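PDB 5AEG: sulfoquinovosidase from Escherichia coli, which hydrolyses sulfoquinovosyl diacylglycerides, and simpler sulfoquinovosides such as sulfoquinovosyl glycerol, to release sulfoquinovose for sulfoglycolysis. Local coordinates for residues P37-A46 and N109-R120. Numbering follows the deposited sequence.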
loop_
_atom_site.group_PDB
_atom_site.type_symbol
_atom_site.label_atom_id
_atom_site.label_comp_id
_atom_site.label_asym_id
_atom_site.label_seq_id
_atom_site.Cartn_x
_atom_site.Cartn_y
_atom_site.Cartn_z
ATOM N N PRO A 37 -28.973 -2.377 -20.236
ATOM C CA PRO A 37 -27.900 -1.492 -20.664
ATOM C C PRO A 37 -26.607 -1.725 -19.835
ATOM O O PRO A 37 -26.657 -2.274 -18.712
ATOM C CB PRO A 37 -28.476 -0.069 -20.387
ATOM C CG PRO A 37 -29.547 -0.274 -19.403
ATOM C CD PRO A 37 -30.044 -1.672 -19.533
ATOM N N CYS A 38 -25.506 -1.277 -20.382
ATOM C CA CYS A 38 -24.237 -1.366 -19.768
ATOM C C CYS A 38 -23.832 -0.013 -19.257
ATOM O O CYS A 38 -22.849 0.073 -18.478
ATOM C CB CYS A 38 -23.202 -1.864 -20.750
ATOM S SG CYS A 38 -22.590 -0.793 -22.055
ATOM N N LEU A 39 -24.581 1.049 -19.624
ATOM C CA LEU A 39 -24.116 2.420 -19.283
ATOM C C LEU A 39 -25.182 3.336 -18.799
ATOM O O LEU A 39 -26.290 3.354 -19.349
ATOM C CB LEU A 39 -23.346 3.017 -20.415
ATOM C CG LEU A 39 -22.864 4.445 -20.374
ATOM C CD1 LEU A 39 -21.725 4.651 -19.351
ATOM C CD2 LEU A 39 -22.350 4.888 -21.705
ATOM N N TRP A 40 -24.897 3.993 -17.642
ATOM C CA TRP A 40 -25.708 5.057 -17.104
ATOM C C TRP A 40 -24.810 6.284 -16.921
ATOM O O TRP A 40 -23.620 6.173 -16.602
ATOM C CB TRP A 40 -26.330 4.708 -15.716
ATOM C CG TRP A 40 -27.322 3.629 -15.595
ATOM C CD1 TRP A 40 -28.593 3.778 -15.259
ATOM C CD2 TRP A 40 -27.105 2.216 -15.758
ATOM N NE1 TRP A 40 -29.225 2.570 -15.162
ATOM C CE2 TRP A 40 -28.340 1.583 -15.516
ATOM C CE3 TRP A 40 -26.001 1.441 -16.113
ATOM C CZ2 TRP A 40 -28.517 0.198 -15.594
ATOM C CZ3 TRP A 40 -26.142 0.066 -16.196
ATOM C CH2 TRP A 40 -27.388 -0.556 -15.898
ATOM N N ILE A 41 -25.351 7.480 -17.180
ATOM C CA ILE A 41 -24.686 8.716 -16.872
ATOM C C ILE A 41 -25.628 9.642 -16.075
ATOM O O ILE A 41 -26.826 9.466 -16.028
ATOM C CB ILE A 41 -24.099 9.419 -18.100
ATOM C CG1 ILE A 41 -25.190 10.007 -19.039
ATOM C CG2 ILE A 41 -23.313 8.416 -18.921
ATOM C CD1 ILE A 41 -24.612 10.946 -20.115
ATOM N N GLY A 42 -25.058 10.672 -15.503
ATOM C CA GLY A 42 -25.864 11.589 -14.739
ATOM C C GLY A 42 -25.011 12.620 -14.061
ATOM O O GLY A 42 -23.965 12.988 -14.535
ATOM N N SER A 43 -25.449 13.052 -12.898
ATOM C CA SER A 43 -24.726 14.066 -12.211
ATOM C C SER A 43 -24.961 14.022 -10.702
ATOM O O SER A 43 -25.944 13.495 -10.193
ATOM C CB SER A 43 -25.071 15.491 -12.693
ATOM O OG SER A 43 -26.431 15.762 -12.328
ATOM N N GLY A 44 -23.980 14.575 -10.001
ATOM C CA GLY A 44 -24.089 14.628 -8.535
ATOM C C GLY A 44 -23.238 15.726 -7.989
ATOM O O GLY A 44 -22.387 16.295 -8.703
ATOM N N ILE A 45 -23.390 15.979 -6.672
ATOM C CA ILE A 45 -22.492 16.910 -5.993
ATOM C C ILE A 45 -21.818 16.171 -4.833
ATOM O O ILE A 45 -22.523 15.613 -3.980
ATOM C CB ILE A 45 -23.230 18.144 -5.440
ATOM C CG1 ILE A 45 -23.934 18.938 -6.568
ATOM C CG2 ILE A 45 -22.219 19.055 -4.690
ATOM C CD1 ILE A 45 -25.140 19.737 -6.017
ATOM N N ALA A 46 -20.501 16.148 -4.819
ATOM C CA ALA A 46 -19.781 15.484 -3.714
ATOM C C ALA A 46 -20.073 16.104 -2.328
ATOM O O ALA A 46 -20.002 17.299 -2.184
ATOM C CB ALA A 46 -18.304 15.520 -3.989
ATOM N N ASN A 109 -18.803 11.715 -21.835
ATOM C CA ASN A 109 -20.182 12.104 -21.724
ATOM C C ASN A 109 -20.352 13.379 -22.609
ATOM O O ASN A 109 -19.380 14.122 -22.815
ATOM C CB ASN A 109 -20.600 12.403 -20.302
ATOM C CG ASN A 109 -20.723 11.151 -19.459
ATOM O OD1 ASN A 109 -20.611 10.046 -19.967
ATOM N ND2 ASN A 109 -20.969 11.331 -18.141
ATOM N N ASP A 110 -21.570 13.569 -23.087
ATOM C CA ASP A 110 -21.960 14.744 -23.919
ATOM C C ASP A 110 -21.481 16.048 -23.408
ATOM O O ASP A 110 -20.929 16.837 -24.101
ATOM C CB ASP A 110 -23.510 14.788 -24.098
ATOM C CG ASP A 110 -24.344 14.681 -22.745
ATOM O OD1 ASP A 110 -23.739 14.564 -21.592
ATOM O OD2 ASP A 110 -25.644 14.622 -22.793
ATOM N N ASN A 111 -21.666 16.310 -22.139
ATOM C CA ASN A 111 -21.034 17.508 -21.573
ATOM C C ASN A 111 -20.535 17.293 -20.145
ATOM O O ASN A 111 -21.018 16.335 -19.418
ATOM C CB ASN A 111 -22.030 18.655 -21.652
ATOM C CG ASN A 111 -23.261 18.413 -20.816
ATOM O OD1 ASN A 111 -23.236 18.514 -19.584
ATOM N ND2 ASN A 111 -24.340 18.086 -21.458
ATOM N N LEU A 112 -19.678 18.244 -19.751
ATOM C CA LEU A 112 -19.023 18.296 -18.445
ATOM C C LEU A 112 -20.006 18.273 -17.305
ATOM O O LEU A 112 -19.638 17.805 -16.247
ATOM C CB LEU A 112 -18.123 19.554 -18.264
ATOM C CG LEU A 112 -16.702 19.612 -18.842
ATOM C CD1 LEU A 112 -16.038 20.924 -18.399
ATOM C CD2 LEU A 112 -15.834 18.422 -18.438
ATOM N N ASN A 113 -21.266 18.698 -17.505
ATOM C CA ASN A 113 -22.205 18.713 -16.388
ATOM C C ASN A 113 -22.657 17.349 -15.977
ATOM O O ASN A 113 -23.121 17.159 -14.873
ATOM C CB ASN A 113 -23.421 19.597 -16.667
ATOM C CG ASN A 113 -23.013 21.040 -16.827
ATOM O OD1 ASN A 113 -22.386 21.577 -15.944
ATOM N ND2 ASN A 113 -23.218 21.596 -17.989
ATOM N N HIS A 114 -22.507 16.396 -16.880
ATOM C CA HIS A 114 -22.867 15.029 -16.534
ATOM C C HIS A 114 -21.594 14.424 -15.948
ATOM O O HIS A 114 -20.805 13.800 -16.649
ATOM C CB HIS A 114 -23.376 14.244 -17.726
ATOM C CG HIS A 114 -24.789 14.577 -18.072
ATOM N ND1 HIS A 114 -25.223 14.711 -19.368
ATOM C CD2 HIS A 114 -25.857 14.845 -17.289
ATOM C CE1 HIS A 114 -26.508 15.020 -19.374
ATOM N NE2 HIS A 114 -26.926 15.072 -18.127
ATOM N N ASN A 115 -21.400 14.669 -14.650
ATOM C CA ASN A 115 -20.177 14.219 -13.936
ATOM C C ASN A 115 -20.286 12.901 -13.152
ATOM O O ASN A 115 -19.588 12.707 -12.131
ATOM C CB ASN A 115 -19.725 15.339 -13.025
ATOM C CG ASN A 115 -20.661 15.579 -11.861
ATOM O OD1 ASN A 115 -21.839 15.151 -11.819
ATOM N ND2 ASN A 115 -20.107 16.196 -10.838
ATOM N N ARG A 116 -21.175 12.031 -13.592
ATOM C CA ARG A 116 -21.349 10.672 -13.077
ATOM C C ARG A 116 -21.404 9.663 -14.245
ATOM O O ARG A 116 -22.021 9.950 -15.306
ATOM C CB ARG A 116 -22.602 10.505 -12.243
ATOM C CG ARG A 116 -22.668 11.409 -11.004
ATOM C CD ARG A 116 -21.765 10.875 -9.889
ATOM N NE ARG A 116 -21.675 11.748 -8.699
ATOM C CZ ARG A 116 -20.817 12.767 -8.516
ATOM N NH1 ARG A 116 -19.958 13.163 -9.420
ATOM N NH2 ARG A 116 -20.886 13.445 -7.389
ATOM N N ILE A 117 -20.692 8.550 -14.081
ATOM C CA ILE A 117 -20.739 7.476 -15.024
ATOM C C ILE A 117 -20.922 6.200 -14.174
ATOM O O ILE A 117 -20.277 6.016 -13.103
ATOM C CB ILE A 117 -19.448 7.367 -15.893
ATOM C CG1 ILE A 117 -19.274 8.473 -16.913
ATOM C CG2 ILE A 117 -19.324 5.928 -16.471
ATOM C CD1 ILE A 117 -17.793 8.714 -17.326
ATOM N N TRP A 118 -21.767 5.293 -14.640
ATOM C CA TRP A 118 -21.809 3.907 -14.135
ATOM C C TRP A 118 -21.666 2.980 -15.312
ATOM O O TRP A 118 -22.480 3.062 -16.259
ATOM C CB TRP A 118 -23.099 3.587 -13.432
ATOM C CG TRP A 118 -23.481 4.402 -12.251
ATOM C CD1 TRP A 118 -23.438 3.976 -10.909
ATOM C CD2 TRP A 118 -23.983 5.758 -12.216
ATOM N NE1 TRP A 118 -23.861 4.986 -10.097
ATOM C CE2 TRP A 118 -24.224 6.080 -10.847
ATOM C CE3 TRP A 118 -24.291 6.705 -13.183
ATOM C CZ2 TRP A 118 -24.766 7.285 -10.449
ATOM C CZ3 TRP A 118 -24.792 7.904 -12.789
ATOM C CH2 TRP A 118 -25.040 8.193 -11.420
ATOM N N LEU A 119 -20.639 2.111 -15.314
ATOM C CA LEU A 119 -20.407 1.193 -16.386
ATOM C C LEU A 119 -20.370 -0.199 -15.855
ATOM O O LEU A 119 -19.639 -0.446 -14.892
ATOM C CB LEU A 119 -19.086 1.539 -17.043
ATOM C CG LEU A 119 -18.586 0.578 -18.138
ATOM C CD1 LEU A 119 -19.392 0.723 -19.448
ATOM C CD2 LEU A 119 -17.121 0.854 -18.448
ATOM N N ARG A 120 -21.156 -1.106 -16.457
ATOM C CA ARG A 120 -21.132 -2.530 -16.129
ATOM C C ARG A 120 -20.275 -3.338 -17.101
ATOM O O ARG A 120 -20.385 -3.281 -18.358
ATOM C CB ARG A 120 -22.534 -3.163 -15.949
ATOM C CG ARG A 120 -23.448 -2.436 -15.008
ATOM C CD ARG A 120 -24.767 -3.111 -14.813
ATOM N NE ARG A 120 -25.463 -2.495 -13.708
ATOM C CZ ARG A 120 -26.677 -2.884 -13.321
ATOM N NH1 ARG A 120 -27.313 -3.831 -13.969
ATOM N NH2 ARG A 120 -27.266 -2.318 -12.305
#
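Trp40 and Trp118 form a hydrogen-bonded pair of an antiparallel beta ladder in the N-terminal beta domain of this family 31 glycosidase; their two N-H...O bonds are both nearly straight (175°), and CB of Trp40 meets CE3 at the edge of the Trp118 ring at 3.8 Å. Arg120, salt-bridged to Glu214, brings its guanidinium against Trp40, the planes 42° apart, with CH2 of Trp40 over the centre of the group, 3.5 Å from CZ of Arg120. Farther along the ladder, Asn115 and Arg116 both face Gly42, a classic beta bulge, and Arg116 N donates to Gly42 O at 3.1 Å. Next to the bulge, the Asn115 amide pairs with the backbone of Gly44: OD1 accepts from Gly44 N on a lone pair at 2.9 Å, while ND2 donates to Gly44 O at 3.1 Å. Arg116, its chain bent at chi2 (-77°), sets one guanidinium face over Gly44 CA, and NH2 goes on to a salt bridge with Asp59. A leucine in place of Arg116 would probably leave Asp59 without its charged mate and Gly44 without that flat cover. In the second shell, two bonds probably steady the Asn111 to His114 turn before the bulge: Asn109 ND2 donates to His114 O (2.9 Å), and His114 ND1 donates in its ring plane to the syn lone pair of Asp110 OD1, at 2.7 Å.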